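Local coordinates for arginine 3rd transport system periplasmic binding protein (PDB 3KZG) that probably binds arginine in the periplasm and delivers it to an ABC-type uptake system, as a solute-binding protein of family 3, at residues R123-E128 against A154-Y159; E160-W165 against Y180-K185. All blocks are in the same frame, centred on the assembly; numbering follows the deposited sequence.

Two contacts on one five-stranded mixed sheet illustrate how a lobe of a periplasmic binding protein is built up on both faces of a common strand layer. In interaction 1, Leu156 of the inner strand 154-158 points to helix 121-127 from one side of the strand. The next residue, Met157, present as selenomethionine, packs from the other side on helix 159-166, its SE atom 4.0 Å from Ala162 CA, and also touches Trp165. In interaction 2 that helix, which follows the strand directly, packs against the edge strand 180-188. The centres of the two contacts lie about 12 Å apart, and each is about 13 Å from the centre of the chain.

Interaction 1: R123-E128 against A154-Y159; sequences RQVLSE and ASLMDY
Leu156 reaches from strand 154-158 to helix 121-127 and meets two consecutive helical residues, Gln124 and Val125, with a single methyl group, CD2. With CG anti to the backbone N (chi1 179°), the leucine directs its branched end at the helix. Val125 offers CG2, the branch beside its own backbone N, and the two side chains run antiparallel past one another. The methyls Val125 CG2 and Leu156 CD2 are 3.3 Å apart, closer than two methyls usually come. Gln124 comes in at about a right angle to the leucine: the rest of its chain is stretched out, and the amide end lies against the same methyl, with NE2 3.6 Å and CD 3.7 Å from Leu156 CD2. OE1 of this amide is hydrogen-bonded to Ser92 OG of strand 91-97. A helix is thus laid on one face of the mixed sheet of this binding-protein lobe; Val125 also touches Tyr94, and Leu156 touches Ser92, both of strand 91-97. No hydrogen bond crosses between the segments: they meet by van der Waals packing on one leucine methyl, while the glutamine amide combines that contact with a polar tie to the neighbouring strand.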
ATOM      1  N   ARG A 123      29.774  10.367 -25.625  1.00 23.28           N
ATOM      2  CA  ARG A 123      30.282  11.410 -24.749  1.00 23.59           C
ATOM      3  C   ARG A 123      30.575  10.867 -23.353  1.00 21.53           C
ATOM      4  O   ARG A 123      31.564  11.248 -22.727  1.00 22.40           O
ATOM      5  CB  ARG A 123      29.272  12.558 -24.670  1.00 28.06           C
ATOM      6  CG  ARG A 123      29.738  13.740 -23.838  1.00 34.41           C
ATOM      7  CD  ARG A 123      28.739  14.885 -23.908  1.00 40.11           C
ATOM      8  NE  ARG A 123      28.601  15.410 -25.264  1.00 45.34           N
ATOM      9  CZ  ARG A 123      29.576  16.015 -25.939  1.00 48.05           C
ATOM     10  NH1 ARG A 123      30.774  16.179 -25.389  1.00 48.91           N
ATOM     11  NH2 ARG A 123      29.353  16.462 -27.168  1.00 49.07           N
ATOM     12  N   GLN A 124      29.725   9.967 -22.868  1.00 20.85           N
ATOM     13  CA  GLN A 124      29.921   9.387 -21.542  1.00 20.62           C
ATOM     14  C   GLN A 124      31.204   8.563 -21.502  1.00 21.19           C
ATOM     15  O   GLN A 124      31.986   8.652 -20.556  1.00 20.07           O
ATOM     16  CB  GLN A 124      28.745   8.491 -21.166  1.00 21.89           C
ATOM     17  CG  GLN A 124      28.767   8.068 -19.707  1.00 23.35           C
ATOM     18  CD  GLN A 124      27.851   6.903 -19.418  1.00 23.43           C
ATOM     19  OE1 GLN A 124      26.694   6.886 -19.834  1.00 23.99           O
ATOM     20  NE2 GLN A 124      28.365   5.917 -18.690  1.00 26.45           N
ATOM     21  N   VAL A 125      31.411   7.763 -22.542  1.00 20.81           N
ATOM     22  CA  VAL A 125      32.590   6.917 -22.641  1.00 20.41           C
ATOM     23  C   VAL A 125      33.882   7.729 -22.659  1.00 20.75           C
ATOM     24  O   VAL A 125      34.806   7.465 -21.887  1.00 20.58           O
ATOM     25  CB  VAL A 125      32.534   6.039 -23.925  1.00 21.41           C
ATOM     26  CG1 VAL A 125      33.819   5.245 -24.083  1.00 18.35           C
ATOM     27  CG2 VAL A 125      31.342   5.093 -23.856  1.00 21.61           C
ATOM     28  N   LEU A 126      33.955   8.723 -23.536  1.00 22.01           N
ATOM     29  CA  LEU A 126      35.170   9.517 -23.630  1.00 23.64           C
ATOM     30  C   LEU A 126      35.434  10.358 -22.384  1.00 24.72           C
ATOM     31  O   LEU A 126      36.586  10.544 -22.000  1.00 25.30           O
ATOM     32  CB  LEU A 126      35.131  10.403 -24.877  1.00 22.49           C
ATOM     33  CG  LEU A 126      35.093   9.667 -26.226  1.00 23.80           C
ATOM     34  CD1 LEU A 126      35.138  10.691 -27.336  1.00 24.24           C
ATOM     35  CD2 LEU A 126      36.255   8.699 -26.370  1.00 21.70           C
ATOM     36  N   SER A 127      34.372  10.843 -21.749  1.00 26.64           N
ATOM     37  CA  SER A 127      34.501  11.664 -20.545  1.00 29.31           C
ATOM     38  C   SER A 127      35.138  10.902 -19.387  1.00 30.22           C
ATOM     39  O   SER A 127      35.569  11.498 -18.400  1.00 30.41           O
ATOM     40  CB  SER A 127      33.126  12.189 -20.113  1.00 30.66           C
ATOM     41  OG  SER A 127      32.294  11.134 -19.655  1.00 31.91           O
ATOM     42  N   GLU A 128      35.192   9.581 -19.499  1.00 31.02           N
ATOM     43  CA  GLU A 128      35.790   8.766 -18.456  1.00 31.93           C
ATOM     44  C   GLU A 128      37.317   8.829 -18.541  1.00 31.28           C
ATOM     45  O   GLU A 128      38.017   8.505 -17.583  1.00 30.69           O
ATOM     46  CB  GLU A 128      35.285   7.325 -18.574  1.00 35.01           C
ATOM     47  CG  GLU A 128      33.779   7.203 -18.319  1.00 38.93           C
ATOM     48  CD  GLU A 128      33.214   5.850 -18.705  1.00 41.34           C
ATOM     49  OE1 GLU A 128      31.982   5.657 -18.572  1.00 43.69           O
ATOM     50  OE2 GLU A 128      33.997   4.982 -19.142  1.00 43.95           O
ATOM     51  N   ALA A 154      33.339  -4.073 -26.106  1.00 21.05           N
ATOM     52  CA  ALA A 154      32.152  -3.971 -25.276  1.00 20.94           C
ATOM     53  C   ALA A 154      31.239  -2.894 -25.839  1.00 20.69           C
ATOM     54  O   ALA A 154      31.598  -2.187 -26.783  1.00 22.19           O
ATOM     55  CB  ALA A 154      32.543  -3.620 -23.845  1.00 21.54           C
ATOM     56  N   SER A 155      30.068  -2.771 -25.236  1.00 19.70           N
ATOM     57  CA  SER A 155      29.073  -1.802 -25.657  1.00 21.08           C
ATOM     58  C   SER A 155      28.450  -1.095 -24.452  1.00 20.24           C
ATOM     59  O   SER A 155      28.238  -1.708 -23.404  1.00 21.05           O
ATOM     60  CB  SER A 155      27.987  -2.519 -26.465  1.00 22.78           C
ATOM     61  OG  SER A 155      26.888  -1.667 -26.724  1.00 26.35           O
ATOM     62  N   LEU A 156      28.181   0.199 -24.602  1.00 19.19           N
ATOM     63  CA  LEU A 156      27.541   0.987 -23.554  1.00 18.23           C
ATOM     64  C   LEU A 156      26.172   1.328 -24.127  1.00 17.72           C
ATOM     65  O   LEU A 156      26.074   2.008 -25.150  1.00 17.53           O
ATOM     66  CB  LEU A 156      28.341   2.272 -23.264  1.00 18.08           C
ATOM     67  CG  LEU A 156      27.752   3.200 -22.189  1.00 19.75           C
ATOM     68  CD1 LEU A 156      27.553   2.431 -20.888  1.00 17.43           C
ATOM     69  CD2 LEU A 156      28.678   4.386 -21.964  1.00 18.41           C
HETATM   70  N   MSE A 157      25.123   0.819 -23.481  1.00 19.42           N
HETATM   71  CA  MSE A 157      23.745   1.032 -23.911  1.00 20.43           C
HETATM   72  C   MSE A 157      22.834   1.268 -22.708  1.00 18.66           C
HETATM   73  O   MSE A 157      23.307   1.334 -21.576  1.00 19.48           O
HETATM   74  CB  MSE A 157      23.253  -0.191 -24.705  1.00 24.49           C
HETATM   75  CG  MSE A 157      23.237  -1.510 -23.925  1.00 30.64           C
HETATM   76 SE   MSE A 157      22.751  -3.076 -24.994  1.00 41.37          SE
HETATM   77  CE  MSE A 157      24.352  -3.193 -26.114  1.00 34.82           C
ATOM     78  N   ASP A 158      21.537   1.405 -22.961  1.00 17.38           N
ATOM     79  CA  ASP A 158      20.571   1.613 -21.887  1.00 16.32           C
ATOM     80  C   ASP A 158      20.638   0.426 -20.916  1.00 17.09           C
ATOM     81  O   ASP A 158      20.788  -0.727 -21.338  1.00 18.90           O
ATOM     82  CB  ASP A 158      19.146   1.720 -22.448  1.00 16.60           C
ATOM     83  CG  ASP A 158      18.996   2.822 -23.496  1.00 19.20           C
ATOM     84  OD1 ASP A 158      19.321   3.991 -23.200  1.00 19.31           O
ATOM     85  OD2 ASP A 158      18.540   2.517 -24.617  1.00 19.65           O
ATOM     86  N   TYR A 159      20.525   0.713 -19.625  1.00 15.57           N
ATOM     87  CA  TYR A 159      20.565  -0.318 -18.594  1.00 14.72           C
ATOM     88  C   TYR A 159      19.506  -1.412 -18.789  1.00 14.89           C
ATOM     89  O   TYR A 159      19.835  -2.601 -18.756  1.00 13.92           O
ATOM     90  CB  TYR A 159      20.401   0.319 -17.210  1.00 18.26           C
ATOM     91  CG  TYR A 159      20.246  -0.691 -16.094  1.00 20.58           C
ATOM     92  CD1 TYR A 159      21.295  -1.545 -15.751  1.00 21.19           C
ATOM     93  CD2 TYR A 159      19.038  -0.819 -15.408  1.00 20.14           C
ATOM     94  CE1 TYR A 159      21.149  -2.509 -14.758  1.00 24.25           C
ATOM     95  CE2 TYR A 159      18.877  -1.782 -14.409  1.00 23.42           C
ATOM     96  CZ  TYR A 159      19.937  -2.623 -14.091  1.00 24.42           C
ATOM     97  OH  TYR A 159      19.788  -3.586 -13.122  1.00 26.42           O
TER

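Interaction 2: E160-W165 against Y180-K185; sequences EAAKYW and YKLIGK
Ala162 and Trp165 of helix 159-166 face Leu182 and Tyr180 of the edge strand across a nearly antiparallel pairing of helix and strand, their segment axes 8.7 Å apart at closest approach and inclined at 148°. Because the two run in opposing senses, a step of three residues along the helix matches a step of two back along the strand, and the contact falls into two pairs. At one, Leu182 lays its CD2 methyl equally near two atoms of one residue, 4.1 Å from both Ala162 CB and Ala162 O. The other leucine methyl, CD1, reaches the aliphatic part of Lys163, 4.4 Å from its CG, at the more open margin of the contact.

The second pair is aromatic by composition but is no ring stack. Tyr180 has CG beside its backbone N (chi1 -57°), and the ring meets the main chain and CB of Trp165 with its CD2-CE2 side. Trp165 O lies at the ring edge, near its plane, 3.5 Å from Tyr180 CD2, while Trp165 CB is 4.1 Å from the same ring carbon. One face of the indole is met by CD2 of the preceding Tyr164, off-centre. The tyrosine hydroxyl is hydrogen-bonded to Glu169 OE1, which anchors the far end of the ring.

Following strand 154-158 directly, the helix lies on the sheet face opposite helix 121-127 and packs across to the outermost strand 180-188. Ala162 and Leu182 both touch Gln93 of strand 91-97, and Ala162 and Trp165 touch Met157 of strand 154-158. Leu144 of helix 140-148 touches both Trp165 and Tyr180, bringing a second helix to the aromatic pair.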
ATOM      1  N   GLU A 160      18.244  -1.023 -18.990  1.00 13.61           N
ATOM      2  CA  GLU A 160      17.185  -2.014 -19.177  1.00 15.24           C
ATOM      3  C   GLU A 160      17.354  -2.786 -20.487  1.00 15.54           C
ATOM      4  O   GLU A 160      16.865  -3.913 -20.613  1.00 14.82           O
ATOM      5  CB  GLU A 160      15.792  -1.371 -19.158  1.00 15.72           C
ATOM      6  CG  GLU A 160      15.332  -0.818 -17.811  1.00 18.23           C
ATOM      7  CD  GLU A 160      15.394  -1.832 -16.682  1.00 19.80           C
ATOM      8  OE1 GLU A 160      15.314  -3.047 -16.950  1.00 21.94           O
ATOM      9  OE2 GLU A 160      15.514  -1.406 -15.515  1.00 20.99           O
ATOM     10  N   ALA A 161      18.020  -2.176 -21.463  1.00 15.53           N
ATOM     11  CA  ALA A 161      18.263  -2.840 -22.744  1.00 16.89           C
ATOM     12  C   ALA A 161      19.349  -3.890 -22.533  1.00 16.98           C
ATOM     13  O   ALA A 161      19.288  -4.982 -23.094  1.00 17.60           O
ATOM     14  CB  ALA A 161      18.717  -1.826 -23.801  1.00 14.80           C
ATOM     15  N   ALA A 162      20.347  -3.545 -21.725  1.00 15.26           N
ATOM     16  CA  ALA A 162      21.451  -4.455 -21.427  1.00 17.95           C
ATOM     17  C   ALA A 162      20.942  -5.675 -20.670  1.00 17.76           C
ATOM     18  O   ALA A 162      21.314  -6.807 -20.978  1.00 18.96           O
ATOM     19  CB  ALA A 162      22.522  -3.739 -20.604  1.00 15.28           C
ATOM     20  N   LYS A 163      20.088  -5.439 -19.680  1.00 20.01           N
ATOM     21  CA  LYS A 163      19.520  -6.524 -18.889  1.00 23.04           C
ATOM     22  C   LYS A 163      18.655  -7.423 -19.764  1.00 22.26           C
ATOM     23  O   LYS A 163      18.654  -8.644 -19.606  1.00 21.56           O
ATOM     24  CB  LYS A 163      18.676  -5.970 -17.739  1.00 27.48           C
ATOM     25  CG  LYS A 163      19.482  -5.430 -16.576  1.00 31.74           C
ATOM     26  CD  LYS A 163      18.629  -5.400 -15.319  1.00 37.65           C
ATOM     27  CE  LYS A 163      18.158  -6.799 -14.944  1.00 38.91           C
ATOM     28  NZ  LYS A 163      17.290  -6.779 -13.734  1.00 41.56           N
ATOM     29  N   TYR A 164      17.913  -6.809 -20.679  1.00 20.60           N
ATOM     30  CA  TYR A 164      17.059  -7.558 -21.591  1.00 19.90           C
ATOM     31  C   TYR A 164      17.897  -8.573 -22.373  1.00 20.19           C
ATOM     32  O   TYR A 164      17.606  -9.768 -22.380  1.00 19.59           O
ATOM     33  CB  TYR A 164      16.379  -6.603 -22.578  1.00 20.40           C
ATOM     34  CG  TYR A 164      15.671  -7.312 -23.703  1.00 20.38           C
ATOM     35  CD1 TYR A 164      14.368  -7.778 -23.547  1.00 19.24           C
ATOM     36  CD2 TYR A 164      16.324  -7.565 -24.910  1.00 17.67           C
ATOM     37  CE1 TYR A 164      13.730  -8.482 -24.563  1.00 20.07           C
ATOM     38  CE2 TYR A 164      15.694  -8.271 -25.933  1.00 20.77           C
ATOM     39  CZ  TYR A 164      14.397  -8.726 -25.748  1.00 19.89           C
ATOM     40  OH  TYR A 164      13.766  -9.446 -26.730  1.00 22.65           O
ATOM     41  N   TRP A 165      18.945  -8.082 -23.025  1.00 21.37           N
ATOM     42  CA  TRP A 165      19.806  -8.933 -23.824  1.00 23.95           C
ATOM     43  C   TRP A 165      20.491 -10.046 -23.055  1.00 26.55           C
ATOM     44  O   TRP A 165      20.599 -11.167 -23.549  1.00 25.76           O
ATOM     45  CB  TRP A 165      20.844  -8.086 -24.564  1.00 24.10           C
ATOM     46  CG  TRP A 165      20.229  -7.314 -25.679  1.00 24.96           C
ATOM     47  CD1 TRP A 165      20.005  -5.967 -25.724  1.00 25.26           C
ATOM     48  CD2 TRP A 165      19.666  -7.854 -26.878  1.00 24.94           C
ATOM     49  NE1 TRP A 165      19.333  -5.637 -26.876  1.00 25.01           N
ATOM     50  CE2 TRP A 165      19.112  -6.778 -27.602  1.00 24.41           C
ATOM     51  CE3 TRP A 165      19.577  -9.150 -27.412  1.00 26.18           C
ATOM     52  CZ2 TRP A 165      18.474  -6.954 -28.832  1.00 23.31           C
ATOM     53  CZ3 TRP A 165      18.939  -9.325 -28.642  1.00 24.19           C
ATOM     54  CH2 TRP A 165      18.397  -8.231 -29.334  1.00 23.32           C
ATOM     55  N   TYR A 180      25.955 -12.984 -22.887  1.00 24.27           N
ATOM     56  CA  TYR A 180      26.418 -11.688 -22.398  1.00 24.61           C
ATOM     57  C   TYR A 180      26.645 -11.647 -20.889  1.00 24.28           C
ATOM     58  O   TYR A 180      26.185 -12.517 -20.148  1.00 22.78           O
ATOM     59  CB  TYR A 180      25.394 -10.602 -22.755  1.00 25.36           C
ATOM     60  CG  TYR A 180      25.081 -10.493 -24.226  1.00 23.96           C
ATOM     61  CD1 TYR A 180      26.025  -9.994 -25.128  1.00 26.10           C
ATOM     62  CD2 TYR A 180      23.842 -10.897 -24.723  1.00 23.56           C
ATOM     63  CE1 TYR A 180      25.739  -9.901 -26.492  1.00 24.51           C
ATOM     64  CE2 TYR A 180      23.546 -10.811 -26.078  1.00 23.52           C
ATOM     65  CZ  TYR A 180      24.497 -10.311 -26.958  1.00 25.75           C
ATOM     66  OH  TYR A 180      24.195 -10.212 -28.301  1.00 27.29           O
ATOM     67  N   LYS A 181      27.364 -10.616 -20.454  1.00 23.41           N
ATOM     68  CA  LYS A 181      27.632 -10.373 -19.042  1.00 23.40           C
ATOM     69  C   LYS A 181      27.788  -8.859 -18.870  1.00 23.86           C
ATOM     70  O   LYS A 181      28.336  -8.176 -19.743  1.00 22.17           O
ATOM     71  CB  LYS A 181      28.901 -11.098 -18.560  1.00 22.39           C
ATOM     72  CG  LYS A 181      30.204 -10.629 -19.185  1.00 23.34           C
ATOM     73  CD  LYS A 181      31.395 -11.265 -18.476  1.00 23.65           C
ATOM     74  CE  LYS A 181      32.706 -10.933 -19.163  1.00 26.99           C
ATOM     75  NZ  LYS A 181      33.865 -11.591 -18.494  1.00 27.16           N
ATOM     76  N   LEU A 182      27.288  -8.340 -17.754  1.00 24.47           N
ATOM     77  CA  LEU A 182      27.361  -6.913 -17.472  1.00 25.31           C
ATOM     78  C   LEU A 182      28.680  -6.570 -16.794  1.00 26.32           C
ATOM     79  O   LEU A 182      29.193  -7.338 -15.978  1.00 26.56           O
ATOM     80  CB  LEU A 182      26.198  -6.493 -16.569  1.00 25.87           C
ATOM     81  CG  LEU A 182      24.791  -6.959 -16.946  1.00 27.10           C
ATOM     82  CD1 LEU A 182      23.785  -6.326 -15.992  1.00 27.72           C
ATOM     83  CD2 LEU A 182      24.473  -6.583 -18.387  1.00 26.77           C
ATOM     84  N   ILE A 183      29.221  -5.406 -17.131  1.00 26.52           N
ATOM     85  CA  ILE A 183      30.483  -4.953 -16.565  1.00 26.73           C
ATOM     86  C   ILE A 183      30.243  -3.716 -15.701  1.00 26.71           C
ATOM     87  O   ILE A 183      29.821  -2.673 -16.205  1.00 26.96           O
ATOM     88  CB  ILE A 183      31.486  -4.606 -17.687  1.00 26.71           C
ATOM     89  CG1 ILE A 183      31.617  -5.794 -18.650  1.00 28.20           C
ATOM     90  CG2 ILE A 183      32.844  -4.255 -17.087  1.00 27.82           C
ATOM     91  CD1 ILE A 183      32.092  -7.081 -17.990  1.00 27.36           C
ATOM     92  N   GLY A 184      30.505  -3.844 -14.402  1.00 25.35           N
ATOM     93  CA  GLY A 184      30.302  -2.733 -13.484  1.00 23.55           C
ATOM     94  C   GLY A 184      28.830  -2.513 -13.202  1.00 23.85           C
ATOM     95  O   GLY A 184      27.984  -3.195 -13.774  1.00 22.62           O
ATOM     96  N   LYS A 185      28.514  -1.571 -12.317  1.00 23.02           N
ATOM     97  CA  LYS A 185      27.121  -1.271 -11.984  1.00 23.03           C
ATOM     98  C   LYS A 185      26.554  -0.318 -13.041  1.00 21.75           C
ATOM     99  O   LYS A 185      27.295   0.195 -13.877  1.00 20.96           O
ATOM    100  CB  LYS A 185      27.043  -0.604 -10.609  1.00 24.55           C
ATOM    101  CG  LYS A 185      27.858  -1.304  -9.533  1.00 31.12           C
ATOM    102  CD  LYS A 185      27.965  -0.459  -8.266  1.00 34.01           C
ATOM    103  CE  LYS A 185      28.960  -1.074  -7.285  1.00 36.44           C
ATOM    104  NZ  LYS A 185      29.138  -0.232  -6.066  1.00 37.42           N
TER